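Local coordinates for Serine/threonine-protein kinase Tel1 (Chaetomium thermophilum, PDB 6SKY) that binds ATP and probably phosphorylates serine and threonine residues of protein substrates, acting as a sensor kinase that triggers checkpoint signalling after DNA damage, at residues G2759-G2763 / H2764-L2768; F2798-R2802 / D2803-G2807; I2668-H2671 / E2672-P2676; S2931-A2934 / V2935-S2938; P2719-R2722 / Y2723-E2727. All coordinates share one frame; numbering follows the deposited sequence.

Interactions 1, 2, 3 and 5 belong to the kinase domain and interaction 4 to the FATC region near the C-terminus; along the chain they come in the order 3, 5, 1, 2, 4. Interactions 1 and 3, whose centres lie about 11 Å apart, are joined by the antiparallel neighbours 2667-2669 and 2766-2769 of a three-stranded sheet, and both touch the bound nucleotide. Interactions 2 and 5, about 12 Å between centres, meet where helices 2802-2806 and 2722-2726 begin. Interaction 4 touches none of the others; its centre lies about 14 Å from that of interaction 2. Nucleotide site, what is probably the end of the activation segment and the turns behind them thus form one touching group, with the FATC region alongside.

Interaction 1 (G2759-G2763 / H2764-L2768); sequences GDRHG and HNILL. With AGS (phosphothiophosphoric acid-adenylate ester), chain C.
A type I beta turn from His2762 to Asn2765 folds the loop back on itself, closed by a weak backbone bond from Asn2765 N to His2762 O (3.3 Å), just before strand 2766-2769 begins. The amide of Asn2765 reaches back over the turn, CG lying anti to its carbonyl carbon (chi1 -77°). Its ND2 is shared between two oxygens of Asp2760: it meets backbone O nearly head-on at 2.6 Å, and OD2 at 3.0 Å from above the carboxylate plane. Beside it lies the guanidinium of Arg2761, NH2 3.6 Å from Asn2765 CB and its plane only 16° from that of the amide; His2777 and the carbonyl of Ile2778 bind this arginine. On another side, the ring of His2762 presents one face to Asn2765 CG and brings CE1 3.7 Å from S1G of the nucleotide. His2764 O accepts a 2.8 Å hydrogen bond from the ribose O2'. A leucine in place of Asn2765 would probably leave Asp2760 O without its amide donor and strip the magnesium site, completed by Asp2779, of one of its two protein residues. The GDRHGHN sequence and this geometry mark the catalytic loop of PI3K-related protein kinases.

Interaction 2 (F2798-R2802 / D2803-G2807); sequences FRLTR and DIVDG
This is a helix-start contact: residues 2799-2802 lead into the short helix 2802-2806 of the kinase domain, and the first turn folds back onto them. Thr2801 occupies the N-cap position, and its carbonyl O accepts Val2805 N at 3.2 Å; the next rung runs from Asp2806 N to Arg2802 O at 2.9 Å. Beside these bonds the side chains form a small apolar cluster. Leu2800, its CG swung anti to the backbone N (chi1 -155°), lays CD1 against Ile2804 CG2 at 3.7 Å, while its CG meets Val2805 CG2 at 3.8 Å, so that one leucine covers two successive residues of the turn. The other branch of Ile2804 diverges from it: CD1 comes 3.7 Å from Thr2801 OG1 and lies at the edge of the Arg2799 guanidinium, 4.0 Å from NE. That guanidinium has Thr2801 CG2 over one face, makes a cation-pi contact with Trp2940, and gives NH2 to the carbonyl of Arg2761 in the catalytic loop. The hydroxyl of Thr2801 and the guanidinium of Arg2802 bond to the backbone oxygens of Ala2944 and Tyr2943, respectively, at the C-terminus. The FRLTRDIVDG sequence and its place after the nucleotide site are consistent with the C-terminal end of the activation segment in ATM-type kinases, held here against the FATC tail.

Interaction 3 (I2668-H2671 / E2672-P2676); sequences IPLH and EYLMP. With AGS (phosphothiophosphoric acid-adenylate ester), chain C.
Leu2670 and Leu2674 meet on the buried side of the first turns of helix 2670-2681, CG of the former 4.0 Å from CD1 of the latter, and this buried side is the firmer part of the contact. The same pair is joined along the backbone by Leu2674 N to Leu2670 O at 2.9 Å, flanked by the bonds Tyr2673 N to Pro2669 O and Met2675 N to His2671 O. Pro2669, at the N-cap position, ends the strand and starts this ladder. Ile2668, still in the strand, stretches its extended chain across to set CD1 4.0 Å from Tyr2673 CB, while Leu2768 of strand 2766-2769 also packs on Leu2670. The more open side is looser and more polar. Glu2672 is exposed; its chain bends at chi2 (-80°), and it rests CG on the proline, 3.6 Å from Pro2669 CB, with the carboxylate beyond. Between the two regimes sits His2671. Met2675 folds over one face of its ring, CG 3.8 Å from the centroid in a CH-pi contact, and doubles back so that CE reaches 3.6 Å from NE2. The ring also meets His2764 edge-to-face. On the nucleotide side, Pro2669 CG comes 3.5 Å from the ribose O2' of the bound ATP analogue. The chemistry implies a helix start fixed from within by aliphatic packing and backbone bonds, with a rigid proline offering the ribose a carbon surface and no hydrogen-bond donor.

Interaction 4 (S2931-A2934 / V2935-S2938); sequences SNLA and VLYS
The backbone oxygen of Asn2932 is clasped by two side chains that follow it in the chain: Leu2936 sets CG 3.5 Å away and Val2935 brings CG2 to 3.6 Å. Both approaches are carbon on oxygen, so they are packing and not bonding, and they come where helix 2930-2933 leads into the loop that follows. Val2935 CG2 also lies 3.8 Å from Ser2931 O; this branch falls between the valine's own backbone N and carbonyl carbon, which is what turns it back over the helix. Leu2936 reaches the same carbonyls differently. Its CG stands anti to the carbonyl carbon (chi1 -73°), and from there CD1 passes obliquely to Leu2933 CD2 at 3.8 Å, the one apolar pairing of side chains across the contact. Leu2936 CB lies 3.9 Å from Leu2933 O, so the leucine spans two successive carbonyl oxygens, Asn2932 O and Leu2933 O. Around this turn, Leu2933 and Ala2934 pack on Tyr2710 of helix 2703-2714, Leu2936 on Val2796, and the amide ND2 of Asn2932 is bonded to Gln2926 O. Aliphatic side chains of the loop thus fold back over carbonyls of the preceding helix. The arrangement lies in the FATC domain, the C-terminal element of PI3K-related kinases, which here packs against the kinase domain.

Interaction 5 (P2719-R2722 / Y2723-E2727); sequences PVMR and YFFME
Two backbone bonds of i to i+3 spacing tie the segments together at the start of a weakly bonded helix: Tyr2723 N to Val2720 O (3.2 Å) and Phe2724 N to Met2721 O (3.0 Å). Among the apolar contacts, Met2721 runs alongside Phe2724 and lays CE on its CB at 3.9 Å, while Val2720 CB faces Tyr2723 CD1 at 4.3 Å. The third kind is polar against aromatic. Arg2722, its CG wedged between backbone N and carbonyl carbon (chi1 72°), runs extended beside Tyr2723, so that ring atom CE1 lies 3.5 Å above the guanidinium plane, toward its rim, the two planes 46° apart. NH2 of the same arginine turns back to Pro2719 O at 3.0 Å and also forms a salt bridge with Asp2806; NH1 bonds the hydroxyl of Tyr2682. An alanine at Arg2722 is likely to leave Asp2806 without its positive mate and Pro2719 O without this donor, and to remove the arginine's packing from one side of the tyrosine ring. One arginine thereby combines charge pairing, backbone bonding and aromatic packing, which implies that its guanidinium has little freedom to turn.

Interaction 1 (G2759-G2763 / H2764-L2768)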
# COMPACT_ATOMS: atom_id res chain seq x y z
N GLY A 2759 33.68 -6.23 -3.81
CA GLY A 2759 34.23 -7.41 -4.44
C GLY A 2759 35.45 -7.91 -3.71
O GLY A 2759 35.76 -7.41 -2.63
N ASP A 2760 36.14 -8.90 -4.28
CA ASP A 2760 37.30 -9.53 -3.66
C ASP A 2760 36.91 -10.32 -2.41
O ASP A 2760 37.63 -10.34 -1.42
CB ASP A 2760 38.38 -8.49 -3.34
CG ASP A 2760 39.72 -9.11 -3.05
OD1 ASP A 2760 40.12 -10.04 -3.77
OD2 ASP A 2760 40.39 -8.64 -2.12
N ARG A 2761 35.77 -10.99 -2.47
CA ARG A 2761 35.20 -11.69 -1.32
C ARG A 2761 35.60 -13.16 -1.32
O ARG A 2761 34.76 -14.04 -1.32
CB ARG A 2761 33.68 -11.54 -1.32
CG ARG A 2761 33.16 -10.14 -1.13
CD ARG A 2761 33.51 -9.62 0.22
NE ARG A 2761 34.69 -8.77 0.18
CZ ARG A 2761 35.51 -8.59 1.19
NH1 ARG A 2761 36.56 -7.80 1.07
NH2 ARG A 2761 35.30 -9.21 2.33
N HIS A 2762 36.90 -13.42 -1.31
CA HIS A 2762 37.36 -14.79 -1.23
C HIS A 2762 37.52 -15.20 0.23
O HIS A 2762 37.17 -14.47 1.14
CB HIS A 2762 38.66 -14.97 -2.02
CG HIS A 2762 39.75 -14.04 -1.63
ND1 HIS A 2762 40.71 -14.36 -0.70
CD2 HIS A 2762 40.05 -12.79 -2.05
CE1 HIS A 2762 41.55 -13.35 -0.56
NE2 HIS A 2762 41.17 -12.38 -1.37
N GLY A 2763 38.03 -16.40 0.45
CA GLY A 2763 38.00 -16.96 1.79
C GLY A 2763 38.99 -16.38 2.76
O GLY A 2763 38.91 -16.68 3.95
N HIS A 2764 39.94 -15.57 2.31
CA HIS A 2764 40.92 -14.97 3.19
C HIS A 2764 40.52 -13.58 3.65
O HIS A 2764 41.23 -12.99 4.46
CB HIS A 2764 42.28 -14.91 2.51
CG HIS A 2764 43.00 -16.21 2.51
ND1 HIS A 2764 43.69 -16.68 1.41
CD2 HIS A 2764 43.16 -17.15 3.48
CE1 HIS A 2764 44.23 -17.85 1.70
NE2 HIS A 2764 43.92 -18.15 2.95
N ASN A 2765 39.42 -13.05 3.14
CA ASN A 2765 38.89 -11.77 3.53
C ASN A 2765 37.69 -11.89 4.45
O ASN A 2765 37.12 -10.87 4.83
CB ASN A 2765 38.49 -10.96 2.31
CG ASN A 2765 39.66 -10.37 1.59
OD1 ASN A 2765 40.69 -10.12 2.19
ND2 ASN A 2765 39.51 -10.13 0.31
N ILE A 2766 37.31 -13.10 4.81
CA ILE A 2766 36.13 -13.36 5.63
C ILE A 2766 36.60 -14.13 6.86
O ILE A 2766 37.22 -15.19 6.73
CB ILE A 2766 35.07 -14.15 4.86
CG1 ILE A 2766 34.73 -13.44 3.56
CG2 ILE A 2766 33.84 -14.36 5.69
CD1 ILE A 2766 33.89 -14.23 2.63
N LEU A 2767 36.32 -13.60 8.04
CA LEU A 2767 36.73 -14.18 9.30
C LEU A 2767 35.51 -14.65 10.06
O LEU A 2767 34.47 -14.00 10.04
CB LEU A 2767 37.49 -13.15 10.14
CG LEU A 2767 38.58 -12.33 9.47
CD1 LEU A 2767 39.05 -11.27 10.40
CD2 LEU A 2767 39.72 -13.20 9.08
N LEU A 2768 35.64 -15.78 10.74
CA LEU A 2768 34.59 -16.35 11.56
C LEU A 2768 34.92 -16.10 13.02
O LEU A 2768 35.96 -16.55 13.50
CB LEU A 2768 34.46 -17.84 11.32
CG LEU A 2768 34.20 -18.28 9.89
CD1 LEU A 2768 34.46 -19.74 9.76
CD2 LEU A 2768 32.79 -17.95 9.54
PG AGS C . 46.70 -12.83 -0.28
S1G AGS C . 45.19 -13.93 -0.84
O2G AGS C . 46.29 -11.34 -0.24
O3G AGS C . 47.88 -13.01 -1.28
PB AGS C . 46.35 -12.83 2.39
O1B AGS C . 44.93 -12.65 2.03
O2B AGS C . 46.62 -13.92 3.42
O3B AGS C . 47.19 -13.24 1.13
PA AGS C . 47.52 -11.43 4.43
O1A AGS C . 48.98 -11.60 4.38
O2A AGS C . 47.06 -10.11 5.05
O3A AGS C . 46.89 -11.48 2.99
O5' AGS C . 46.94 -12.65 5.21
C5' AGS C . 47.29 -12.81 6.59
C4' AGS C . 46.38 -13.83 7.23
O4' AGS C . 45.74 -13.24 8.38
C3' AGS C . 45.26 -14.35 6.35
O3' AGS C . 44.92 -15.69 6.69
C2' AGS C . 44.12 -13.38 6.65
O2' AGS C . 42.86 -14.03 6.53
C1' AGS C . 44.37 -13.02 8.12
N9 AGS C . 44.07 -11.63 8.42
C8 AGS C . 44.29 -10.54 7.62
N7 AGS C . 43.92 -9.40 8.15
C5 AGS C . 43.43 -9.77 9.39
C6 AGS C . 42.88 -9.02 10.45
N6 AGS C . 42.73 -7.69 10.42
N1 AGS C . 42.48 -9.69 11.55
C2 AGS C . 42.62 -11.01 11.58
N3 AGS C . 43.13 -11.82 10.65
C4 AGS C . 43.51 -11.13 9.57

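Interaction 2 (F2798-R2802 / D2803-G2807)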
# COMPACT_ATOMS: atom_id res chain seq x y z
N PHE A 2798 27.51 -11.30 -4.41
CA PHE A 2798 28.13 -11.55 -3.12
C PHE A 2798 28.50 -13.02 -3.07
O PHE A 2798 28.17 -13.79 -3.98
CB PHE A 2798 27.21 -11.15 -1.96
CG PHE A 2798 25.77 -11.52 -2.16
CD1 PHE A 2798 24.86 -10.57 -2.56
CD2 PHE A 2798 25.33 -12.79 -1.91
CE1 PHE A 2798 23.55 -10.90 -2.73
CE2 PHE A 2798 24.02 -13.12 -2.08
CZ PHE A 2798 23.13 -12.17 -2.48
N ARG A 2799 29.18 -13.42 -2.00
CA ARG A 2799 29.62 -14.80 -1.83
C ARG A 2799 28.53 -15.61 -1.16
O ARG A 2799 28.18 -15.36 -0.00
CB ARG A 2799 30.91 -14.86 -1.03
CG ARG A 2799 31.45 -16.25 -0.94
CD ARG A 2799 32.77 -16.31 -0.25
NE ARG A 2799 33.36 -17.62 -0.40
CZ ARG A 2799 34.29 -17.92 -1.29
NH1 ARG A 2799 34.76 -19.14 -1.37
NH2 ARG A 2799 34.76 -16.99 -2.08
N LEU A 2800 27.97 -16.56 -1.89
CA LEU A 2800 26.93 -17.45 -1.39
C LEU A 2800 27.19 -18.87 -1.88
O LEU A 2800 26.32 -19.52 -2.46
CB LEU A 2800 25.55 -16.98 -1.81
CG LEU A 2800 24.34 -17.37 -0.97
CD1 LEU A 2800 24.49 -16.84 0.42
CD2 LEU A 2800 23.10 -16.80 -1.60
N THR A 2801 28.41 -19.35 -1.69
CA THR A 2801 28.76 -20.69 -2.14
C THR A 2801 28.03 -21.74 -1.30
O THR A 2801 27.23 -21.43 -0.43
CB THR A 2801 30.27 -20.89 -2.07
OG1 THR A 2801 30.69 -20.92 -0.71
CG2 THR A 2801 30.95 -19.75 -2.75
N ARG A 2802 28.28 -23.01 -1.59
CA ARG A 2802 27.58 -24.08 -0.88
C ARG A 2802 27.98 -24.15 0.58
O ARG A 2802 27.17 -24.55 1.42
CB ARG A 2802 27.83 -25.42 -1.55
CG ARG A 2802 27.17 -25.59 -2.89
CD ARG A 2802 27.65 -26.86 -3.53
NE ARG A 2802 29.10 -26.97 -3.48
CZ ARG A 2802 29.75 -28.11 -3.40
NH1 ARG A 2802 29.09 -29.25 -3.36
NH2 ARG A 2802 31.07 -28.12 -3.34
N ASP A 2803 29.21 -23.77 0.90
CA ASP A 2803 29.64 -23.77 2.29
C ASP A 2803 29.06 -22.61 3.08
O ASP A 2803 28.79 -22.76 4.26
CB ASP A 2803 31.16 -23.73 2.37
CG ASP A 2803 31.76 -25.10 2.58
OD1 ASP A 2803 32.21 -25.73 1.61
OD2 ASP A 2803 31.76 -25.56 3.74
N ILE A 2804 28.87 -21.45 2.46
CA ILE A 2804 28.23 -20.36 3.18
C ILE A 2804 26.79 -20.73 3.52
O ILE A 2804 26.31 -20.44 4.62
CB ILE A 2804 28.32 -19.05 2.38
CG1 ILE A 2804 29.58 -18.27 2.75
CG2 ILE A 2804 27.15 -18.16 2.67
CD1 ILE A 2804 30.84 -18.94 2.42
N VAL A 2805 26.10 -21.39 2.60
CA VAL A 2805 24.71 -21.75 2.81
C VAL A 2805 24.58 -22.95 3.74
O VAL A 2805 23.57 -23.09 4.43
CB VAL A 2805 24.05 -22.01 1.45
CG1 VAL A 2805 22.63 -22.42 1.62
CG2 VAL A 2805 24.11 -20.78 0.62
N ASP A 2806 25.59 -23.82 3.79
CA ASP A 2806 25.53 -24.96 4.68
C ASP A 2806 25.51 -24.54 6.14
O ASP A 2806 24.89 -25.22 6.97
CB ASP A 2806 26.70 -25.89 4.42
CG ASP A 2806 26.53 -27.24 5.05
OD1 ASP A 2806 25.54 -27.93 4.73
OD2 ASP A 2806 27.38 -27.63 5.86
N GLY A 2807 26.17 -23.44 6.48
CA GLY A 2807 26.17 -22.98 7.85
C GLY A 2807 24.87 -22.36 8.31
O GLY A 2807 24.73 -22.09 9.50

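Interaction 3 (I2668-H2671 / E2672-P2676)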
# COMPACT_ATOMS: atom_id res chain seq x y z
N ILE A 2668 38.84 -16.69 13.09
CA ILE A 2668 39.65 -17.60 12.28
C ILE A 2668 39.26 -17.37 10.83
O ILE A 2668 38.07 -17.22 10.54
CB ILE A 2668 39.46 -19.06 12.72
CG1 ILE A 2668 40.31 -19.99 11.87
CG2 ILE A 2668 38.02 -19.48 12.64
CD1 ILE A 2668 40.14 -21.43 12.22
N PRO A 2669 40.19 -17.31 9.89
CA PRO A 2669 39.79 -17.12 8.50
C PRO A 2669 38.94 -18.27 8.01
O PRO A 2669 39.11 -19.41 8.42
CB PRO A 2669 41.13 -17.04 7.76
CG PRO A 2669 42.05 -16.56 8.77
CD PRO A 2669 41.64 -17.18 10.05
N LEU A 2670 38.01 -17.95 7.12
CA LEU A 2670 37.07 -18.96 6.65
C LEU A 2670 37.79 -20.08 5.91
O LEU A 2670 37.42 -21.25 6.03
CB LEU A 2670 36.03 -18.30 5.75
CG LEU A 2670 35.02 -19.17 5.02
CD1 LEU A 2670 33.94 -19.63 5.95
CD2 LEU A 2670 34.45 -18.39 3.87
N HIS A 2671 38.83 -19.74 5.16
CA HIS A 2671 39.56 -20.75 4.42
C HIS A 2671 40.39 -21.64 5.33
O HIS A 2671 40.51 -22.84 5.08
CB HIS A 2671 40.45 -20.07 3.39
CG HIS A 2671 40.69 -20.89 2.16
ND1 HIS A 2671 41.94 -21.33 1.79
CD2 HIS A 2671 39.83 -21.34 1.21
CE1 HIS A 2671 41.84 -22.02 0.67
NE2 HIS A 2671 40.58 -22.04 0.30
N GLU A 2672 40.95 -21.07 6.40
CA GLU A 2672 41.73 -21.85 7.35
C GLU A 2672 40.87 -22.79 8.17
O GLU A 2672 41.39 -23.77 8.70
CB GLU A 2672 42.49 -20.93 8.30
CG GLU A 2672 43.30 -19.85 7.62
CD GLU A 2672 44.62 -20.35 7.07
OE1 GLU A 2672 44.63 -21.31 6.28
OE2 GLU A 2672 45.66 -19.76 7.43
N TYR A 2673 39.59 -22.51 8.33
CA TYR A 2673 38.73 -23.53 8.91
C TYR A 2673 38.30 -24.54 7.86
O TYR A 2673 38.31 -25.74 8.12
CB TYR A 2673 37.49 -22.92 9.56
CG TYR A 2673 36.51 -24.00 9.97
CD1 TYR A 2673 36.69 -24.71 11.13
CD2 TYR A 2673 35.44 -24.33 9.16
CE1 TYR A 2673 35.83 -25.71 11.48
CE2 TYR A 2673 34.58 -25.32 9.51
CZ TYR A 2673 34.78 -26.01 10.67
OH TYR A 2673 33.92 -27.00 11.02
N LEU A 2674 37.93 -24.07 6.66
CA LEU A 2674 37.26 -24.96 5.72
C LEU A 2674 38.19 -25.95 5.07
O LEU A 2674 37.74 -27.04 4.69
CB LEU A 2674 36.56 -24.15 4.63
CG LEU A 2674 35.24 -23.50 4.99
CD1 LEU A 2674 34.66 -22.91 3.74
CD2 LEU A 2674 34.32 -24.52 5.57
N MET A 2675 39.45 -25.63 4.90
CA MET A 2675 40.25 -26.60 4.15
C MET A 2675 40.66 -27.80 4.99
O MET A 2675 40.67 -28.92 4.47
CB MET A 2675 41.46 -25.92 3.53
CG MET A 2675 41.11 -25.11 2.30
SD MET A 2675 40.12 -26.06 1.13
CE MET A 2675 38.70 -24.99 0.94
N PRO A 2676 41.00 -27.64 6.27
CA PRO A 2676 41.20 -28.83 7.11
C PRO A 2676 39.92 -29.60 7.39
O PRO A 2676 39.94 -30.83 7.46
CB PRO A 2676 41.81 -28.26 8.39
CG PRO A 2676 42.46 -27.04 7.96
CD PRO A 2676 41.60 -26.46 6.91
PG AGS C . 46.70 -12.83 -0.28
S1G AGS C . 45.19 -13.93 -0.84
O2G AGS C . 46.29 -11.34 -0.24
O3G AGS C . 47.88 -13.01 -1.28
PB AGS C . 46.35 -12.83 2.39
O1B AGS C . 44.93 -12.65 2.03
O2B AGS C . 46.62 -13.92 3.42
O3B AGS C . 47.19 -13.24 1.13
PA AGS C . 47.52 -11.43 4.43
O1A AGS C . 48.98 -11.60 4.38
O2A AGS C . 47.06 -10.11 5.05
O3A AGS C . 46.89 -11.48 2.99
O5' AGS C . 46.94 -12.65 5.21
C5' AGS C . 47.29 -12.81 6.59
C4' AGS C . 46.38 -13.83 7.23
O4' AGS C . 45.74 -13.24 8.38
C3' AGS C . 45.26 -14.35 6.35
O3' AGS C . 44.92 -15.69 6.69
C2' AGS C . 44.12 -13.38 6.65
O2' AGS C . 42.86 -14.03 6.53
C1' AGS C . 44.37 -13.02 8.12
N9 AGS C . 44.07 -11.63 8.42
C8 AGS C . 44.29 -10.54 7.62
N7 AGS C . 43.92 -9.40 8.15
C5 AGS C . 43.43 -9.77 9.39
C6 AGS C . 42.88 -9.02 10.45
N6 AGS C . 42.73 -7.69 10.42
N1 AGS C . 42.48 -9.69 11.55
C2 AGS C . 42.62 -11.01 11.58
N3 AGS C . 43.13 -11.82 10.65
C4 AGS C . 43.51 -11.13 9.57

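Interaction 4 (S2931-A2934 / V2935-S2938)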
# COMPACT_ATOMS: atom_id res chain seq x y z
N SER A 2931 26.20 -21.63 -13.41
CA SER A 2931 26.80 -21.04 -14.59
C SER A 2931 27.52 -19.73 -14.30
O SER A 2931 28.30 -19.26 -15.13
CB SER A 2931 25.75 -20.80 -15.66
OG SER A 2931 24.89 -19.74 -15.31
N ASN A 2932 27.28 -19.13 -13.14
CA ASN A 2932 28.03 -17.96 -12.71
C ASN A 2932 29.21 -18.33 -11.84
O ASN A 2932 30.24 -17.65 -11.88
CB ASN A 2932 27.14 -17.00 -11.93
CG ASN A 2932 26.06 -16.41 -12.77
OD1 ASN A 2932 25.90 -16.77 -13.93
ND2 ASN A 2932 25.30 -15.49 -12.20
N LEU A 2933 29.07 -19.38 -11.04
CA LEU A 2933 30.15 -19.81 -10.16
C LEU A 2933 31.21 -20.60 -10.89
O LEU A 2933 32.32 -20.73 -10.38
CB LEU A 2933 29.58 -20.64 -9.02
CG LEU A 2933 28.68 -19.94 -8.01
CD1 LEU A 2933 28.15 -20.94 -7.04
CD2 LEU A 2933 29.45 -18.88 -7.27
N ALA A 2934 30.91 -21.13 -12.07
CA ALA A 2934 31.87 -21.96 -12.78
C ALA A 2934 32.90 -21.15 -13.53
O ALA A 2934 33.96 -21.68 -13.86
CB ALA A 2934 31.15 -22.88 -13.75
N VAL A 2935 32.62 -19.88 -13.81
CA VAL A 2935 33.52 -19.02 -14.55
C VAL A 2935 34.19 -17.99 -13.65
O VAL A 2935 34.72 -17.00 -14.13
CB VAL A 2935 32.79 -18.35 -15.72
CG1 VAL A 2935 32.26 -19.40 -16.66
CG2 VAL A 2935 31.67 -17.51 -15.21
N LEU A 2936 34.17 -18.21 -12.34
CA LEU A 2936 34.89 -17.35 -11.43
C LEU A 2936 36.34 -17.80 -11.33
O LEU A 2936 36.69 -18.94 -11.63
CB LEU A 2936 34.25 -17.36 -10.05
CG LEU A 2936 32.93 -16.61 -9.90
CD1 LEU A 2936 32.36 -16.85 -8.54
CD2 LEU A 2936 33.14 -15.16 -10.10
N TYR A 2937 37.20 -16.87 -10.92
CA TYR A 2937 38.62 -17.16 -10.77
C TYR A 2937 38.84 -18.27 -9.76
O TYR A 2937 38.08 -18.43 -8.81
CB TYR A 2937 39.36 -15.90 -10.34
CG TYR A 2937 40.83 -16.07 -10.17
CD1 TYR A 2937 41.62 -16.56 -11.19
CD2 TYR A 2937 41.45 -15.72 -8.98
CE1 TYR A 2937 42.96 -16.72 -11.03
CE2 TYR A 2937 42.79 -15.87 -8.82
CZ TYR A 2937 43.54 -16.38 -9.85
OH TYR A 2937 44.89 -16.53 -9.68
N SER A 2938 39.89 -19.06 -9.98
CA SER A 2938 40.12 -20.24 -9.16
C SER A 2938 40.53 -19.90 -7.74
O SER A 2938 40.30 -20.68 -6.83
CB SER A 2938 41.16 -21.13 -9.81
OG SER A 2938 42.45 -20.59 -9.64

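Interaction 5 (P2719-R2722 / Y2723-E2727)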
# COMPACT_ATOMS: atom_id res chain seq x y z
N PRO A 2719 29.96 -29.76 1.42
CA PRO A 2719 30.14 -28.70 2.42
C PRO A 2719 30.24 -29.24 3.84
O PRO A 2719 29.65 -30.26 4.18
CB PRO A 2719 28.89 -27.84 2.25
CG PRO A 2719 27.93 -28.70 1.54
CD PRO A 2719 28.71 -29.60 0.68
N VAL A 2720 31.01 -28.53 4.66
CA VAL A 2720 31.26 -28.94 6.04
C VAL A 2720 31.06 -27.78 7.01
O VAL A 2720 31.49 -27.86 8.16
CB VAL A 2720 32.67 -29.50 6.20
CG1 VAL A 2720 32.86 -30.71 5.36
CG2 VAL A 2720 33.67 -28.45 5.84
N MET A 2721 30.43 -26.70 6.56
CA MET A 2721 30.39 -25.51 7.41
C MET A 2721 29.47 -25.71 8.60
O MET A 2721 29.67 -25.08 9.65
CB MET A 2721 29.95 -24.31 6.59
CG MET A 2721 29.96 -23.01 7.33
SD MET A 2721 31.59 -22.46 7.77
CE MET A 2721 31.16 -21.22 8.98
N ARG A 2722 28.48 -26.59 8.49
CA ARG A 2722 27.56 -26.82 9.59
C ARG A 2722 28.25 -27.36 10.82
O ARG A 2722 27.69 -27.30 11.91
CB ARG A 2722 26.47 -27.78 9.16
CG ARG A 2722 26.93 -29.18 9.02
CD ARG A 2722 25.89 -29.99 8.32
NE ARG A 2722 26.36 -31.33 8.01
CZ ARG A 2722 27.08 -31.64 6.95
NH1 ARG A 2722 27.47 -32.89 6.75
NH2 ARG A 2722 27.43 -30.70 6.10
N TYR A 2723 29.46 -27.89 10.68
CA TYR A 2723 30.19 -28.37 11.83
C TYR A 2723 30.90 -27.28 12.60
O TYR A 2723 31.19 -27.47 13.77
CB TYR A 2723 31.21 -29.42 11.40
CG TYR A 2723 30.56 -30.69 10.95
CD1 TYR A 2723 30.53 -31.04 9.63
CD2 TYR A 2723 29.96 -31.53 11.86
CE1 TYR A 2723 29.94 -32.19 9.22
CE2 TYR A 2723 29.37 -32.69 11.46
CZ TYR A 2723 29.36 -33.01 10.14
OH TYR A 2723 28.76 -34.18 9.73
N PHE A 2724 31.16 -26.12 11.98
CA PHE A 2724 31.81 -25.05 12.72
C PHE A 2724 31.06 -24.76 14.00
O PHE A 2724 31.67 -24.47 15.04
CB PHE A 2724 31.90 -23.78 11.86
CG PHE A 2724 32.50 -22.61 12.58
CD1 PHE A 2724 33.86 -22.44 12.62
CD2 PHE A 2724 31.70 -21.69 13.22
CE1 PHE A 2724 34.40 -21.38 13.27
CE2 PHE A 2724 32.25 -20.64 13.88
CZ PHE A 2724 33.60 -20.48 13.90
N PHE A 2725 29.74 -24.84 13.96
CA PHE A 2725 28.92 -24.54 15.11
C PHE A 2725 28.75 -25.72 16.03
O PHE A 2725 28.55 -25.54 17.23
CB PHE A 2725 27.56 -24.02 14.65
CG PHE A 2725 27.65 -22.81 13.81
CD1 PHE A 2725 27.79 -21.57 14.39
CD2 PHE A 2725 27.66 -22.90 12.44
CE1 PHE A 2725 27.91 -20.46 13.62
CE2 PHE A 2725 27.78 -21.78 11.68
CZ PHE A 2725 27.90 -20.57 12.27
N MET A 2726 28.85 -26.94 15.51
CA MET A 2726 28.69 -28.11 16.36
C MET A 2726 29.95 -28.43 17.14
O MET A 2726 29.89 -29.22 18.07
CB MET A 2726 28.28 -29.31 15.52
CG MET A 2726 26.83 -29.33 15.17
SD MET A 2726 26.45 -30.57 13.92
CE MET A 2726 24.75 -30.17 13.58
N GLU A 2727 31.08 -27.83 16.79
CA GLU A 2727 32.32 -28.11 17.48
C GLU A 2727 32.89 -26.90 18.20
O GLU A 2727 33.93 -27.02 18.84
CB GLU A 2727 33.35 -28.67 16.51
CG GLU A 2727 34.06 -27.66 15.69
CD GLU A 2727 34.95 -28.29 14.66
OE1 GLU A 2727 34.49 -29.22 13.97
OE2 GLU A 2727 36.11 -27.87 14.55